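Long-range contact in glycosyl hydrolase (Rhizobium leguminosarum bv. trifolii, PDB 5NDX), which probably hydrolyses O-glycosidic bonds as a bacterial family 39 glycoside hydrolase orthologous to human alpha-L-iduronidase: residues L65-Y73 / G98-D106. The protein carries 2 engineered substitutions. Residues are numbered along the deposited sequence; the frame is centred on the assembly and turned at random.
Sequences LSAKGGAGY and GNPSGLFTD. Unlike the reference sequence in segment 65-73: L65 (reference Val).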
loop_
_atom_site.group_PDB
_atom_site.type_symbol
_atom_site.label_atom_id
_atom_site.label_comp_id
_atom_site.label_asym_id
_atom_site.label_seq_id
_atom_site.Cartn_x
_atom_site.Cartn_y
_atom_site.Cartn_z
ATOM N N LEU A 65 25.008 -4.441 0.270
ATOM C CA LEU A 65 26.274 -4.413 0.997
ATOM C C LEU A 65 27.366 -5.064 0.164
ATOM O O LEU A 65 27.098 -5.876 -0.697
ATOM C CB LEU A 65 26.141 -5.165 2.317
ATOM C CG LEU A 65 25.211 -4.597 3.393
ATOM C CD1 LEU A 65 25.406 -5.389 4.659
ATOM C CD2 LEU A 65 25.451 -3.126 3.632
ATOM N N SER A 66 28.605 -4.708 0.443
ATOM C CA SER A 66 29.738 -5.485 -0.086
ATOM C C SER A 66 30.812 -5.597 0.999
ATOM O O SER A 66 30.874 -4.760 1.918
ATOM C CB SER A 66 30.265 -4.883 -1.404
ATOM O OG SER A 66 30.637 -3.551 -1.164
ATOM N N ALA A 67 31.573 -6.692 0.942
ATOM C CA ALA A 67 32.670 -6.946 1.900
ATOM C C ALA A 67 33.731 -5.908 1.672
ATOM O O ALA A 67 34.183 -5.743 0.545
ATOM C CB ALA A 67 33.288 -8.316 1.689
ATOM N N LYS A 68 34.088 -5.191 2.732
ATOM C CA LYS A 68 35.370 -4.508 2.801
ATOM C C LYS A 68 36.264 -5.461 3.611
ATOM O O LYS A 68 36.038 -5.629 4.821
ATOM C CB LYS A 68 35.250 -3.108 3.441
ATOM C CG LYS A 68 34.866 -2.015 2.433
ATOM C CD LYS A 68 35.422 -0.623 2.760
ATOM C CE LYS A 68 34.504 0.184 3.664
ATOM N NZ LYS A 68 34.290 -0.493 4.971
ATOM N N GLY A 69 37.220 -6.115 2.925
ATOM C CA GLY A 69 38.199 -7.022 3.546
ATOM C C GLY A 69 38.497 -6.609 4.980
ATOM O O GLY A 69 38.918 -5.474 5.236
ATOM N N GLY A 70 38.232 -7.515 5.915
ATOM C CA GLY A 70 38.285 -7.222 7.348
ATOM C C GLY A 70 37.077 -7.859 8.005
ATOM O O GLY A 70 36.568 -8.883 7.526
ATOM N N ALA A 71 36.618 -7.250 9.098
ATOM C CA ALA A 71 35.353 -7.645 9.760
ATOM C C ALA A 71 34.112 -7.308 8.902
ATOM O O ALA A 71 33.183 -8.132 8.746
ATOM C CB ALA A 71 35.239 -6.950 11.123
ATOM N N GLY A 72 34.144 -6.107 8.320
ATOM C CA GLY A 72 32.942 -5.373 7.964
ATOM C C GLY A 72 32.665 -5.136 6.493
ATOM O O GLY A 72 33.218 -5.790 5.607
ATOM N N TYR A 73 31.794 -4.166 6.255
ATOM C CA TYR A 73 31.110 -4.036 4.986
ATOM C C TYR A 73 31.113 -2.615 4.552
ATOM O O TYR A 73 31.299 -1.724 5.364
ATOM C CB TYR A 73 29.681 -4.501 5.156
ATOM C CG TYR A 73 29.562 -5.935 5.560
ATOM C CD1 TYR A 73 29.598 -6.945 4.608
ATOM C CD2 TYR A 73 29.448 -6.285 6.900
ATOM C CE1 TYR A 73 29.477 -8.276 4.968
ATOM C CE2 TYR A 73 29.352 -7.602 7.278
ATOM C CZ TYR A 73 29.357 -8.599 6.307
ATOM O OH TYR A 73 29.236 -9.914 6.693
ATOM N N GLY A 98 19.708 -11.635 1.195
ATOM C CA GLY A 98 20.752 -11.196 0.278
ATOM C C GLY A 98 22.085 -11.765 0.742
ATOM O O GLY A 98 22.166 -12.410 1.800
ATOM N N ASN A 99 23.134 -11.497 -0.028
ATOM C CA ASN A 99 24.418 -12.189 0.177
ATOM C C ASN A 99 25.561 -11.254 -0.179
ATOM O O ASN A 99 25.998 -11.214 -1.331
ATOM C CB ASN A 99 24.466 -13.459 -0.692
ATOM C CG ASN A 99 25.670 -14.337 -0.382
ATOM O OD1 ASN A 99 26.488 -14.049 0.504
ATOM N ND2 ASN A 99 25.773 -15.432 -1.099
ATOM N N PRO A 100 26.025 -10.482 0.789
ATOM C CA PRO A 100 27.003 -9.448 0.444
ATOM C C PRO A 100 28.302 -10.032 -0.153
ATOM O O PRO A 100 28.928 -10.872 0.475
ATOM C CB PRO A 100 27.285 -8.769 1.779
ATOM C CG PRO A 100 26.100 -9.108 2.647
ATOM C CD PRO A 100 25.741 -10.498 2.234
ATOM N N SER A 101 28.641 -9.581 -1.360
ATOM C CA SER A 101 29.787 -10.053 -2.130
ATOM C C SER A 101 29.809 -11.579 -2.279
ATOM O O SER A 101 30.873 -12.157 -2.250
ATOM C CB SER A 101 31.092 -9.579 -1.477
ATOM O OG SER A 101 31.138 -8.180 -1.323
ATOM N N GLY A 102 28.654 -12.234 -2.383
ATOM C CA GLY A 102 28.597 -13.704 -2.420
ATOM C C GLY A 102 29.267 -14.467 -1.268
ATOM O O GLY A 102 29.517 -15.639 -1.377
ATOM N N LEU A 103 29.534 -13.821 -0.150
ATOM C CA LEU A 103 30.303 -14.436 0.943
ATOM C C LEU A 103 29.682 -15.646 1.593
ATOM O O LEU A 103 30.405 -16.432 2.179
ATOM C CB LEU A 103 30.534 -13.448 2.079
ATOM C CG LEU A 103 31.819 -12.642 2.093
ATOM C CD1 LEU A 103 32.175 -12.104 0.717
ATOM C CD2 LEU A 103 31.643 -11.526 3.114
ATOM N N PHE A 104 28.362 -15.762 1.587
ATOM C CA PHE A 104 27.692 -16.852 2.286
ATOM C C PHE A 104 27.442 -17.989 1.293
ATOM O O PHE A 104 26.883 -17.768 0.239
ATOM C CB PHE A 104 26.431 -16.333 2.994
ATOM C CG PHE A 104 26.752 -15.395 4.134
ATOM C CD1 PHE A 104 26.999 -14.043 3.893
ATOM C CD2 PHE A 104 26.883 -15.870 5.414
ATOM C CE1 PHE A 104 27.356 -13.183 4.923
ATOM C CE2 PHE A 104 27.246 -15.019 6.457
ATOM C CZ PHE A 104 27.477 -13.675 6.216
ATOM N N THR A 105 27.966 -19.178 1.587
ATOM C CA THR A 105 27.834 -20.364 0.708
ATOM C C THR A 105 27.306 -21.642 1.380
ATOM O O THR A 105 26.978 -22.583 0.690
ATOM C CB THR A 105 29.205 -20.677 0.098
ATOM O OG1 THR A 105 30.163 -20.785 1.160
ATOM C CG2 THR A 105 29.632 -19.548 -0.850
ATOM N N ASP A 106 27.131 -21.642 2.701
ATOM C CA ASP A 106 26.850 -22.864 3.451
ATOM C C ASP A 106 26.382 -22.550 4.868
ATOM O O ASP A 106 27.192 -22.226 5.740
ATOM C CB ASP A 106 28.101 -23.770 3.506
ATOM C CG ASP A 106 27.825 -25.152 4.125
ATOM O OD1 ASP A 106 26.642 -25.548 4.294
ATOM O OD2 ASP A 106 28.824 -25.853 4.420
#
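S101 and A67 make the polar link between the two loops: the amide N of A67 donates to OG of S101 at 2.7 Å, nearly straight at 165°. The serine places OG anti to its own carbonyl carbon (chi1 -56°), where it also lies 3.3 Å from CA of S66; a small hydroxyl suits this close approach to an extended backbone. Beside this bond the contact is apolar. CB of P100, a compact ring, packs at 3.8 Å on CB of L65, a leucine replacing the reference valine, and meets CE1 of Y73 at 3.9 Å. L103, branched at its end, brings CD2 to 3.9 Å from the methyl of A67, and the same branch approaches the tyrosine obliquely. Y73 is long enough to reach from P100 to F104; these two aromatic side chains cross at about a right angle without stacking, the tyrosine OH lying 4.2 Å from CE1 at the phenylalanine edge. Cutting Y73 back to an alanine is likely to leave P100 and L103 without the ring they lean on and open a gap against helix 110-131, where the ring also touches R115 and L119.

N99 pins the turn presenting these groups, its amide offering both an acceptor and a donor: OD1 accepts from N of F104 at 2.8 Å on an in-plane lone pair, while ND2 donates to O of F104. Across the contact, a short antiparallel pairing, with backbone bonds between S66 and D74, sets A67 and Y73 where both meet CD2 of L103. Thus loops following successive strands of the family's TIM barrel, 55-58 and 91-95, join away from the ligand pocket: a single N-H...O bond holds A67 to S101, and van der Waals packing does the rest.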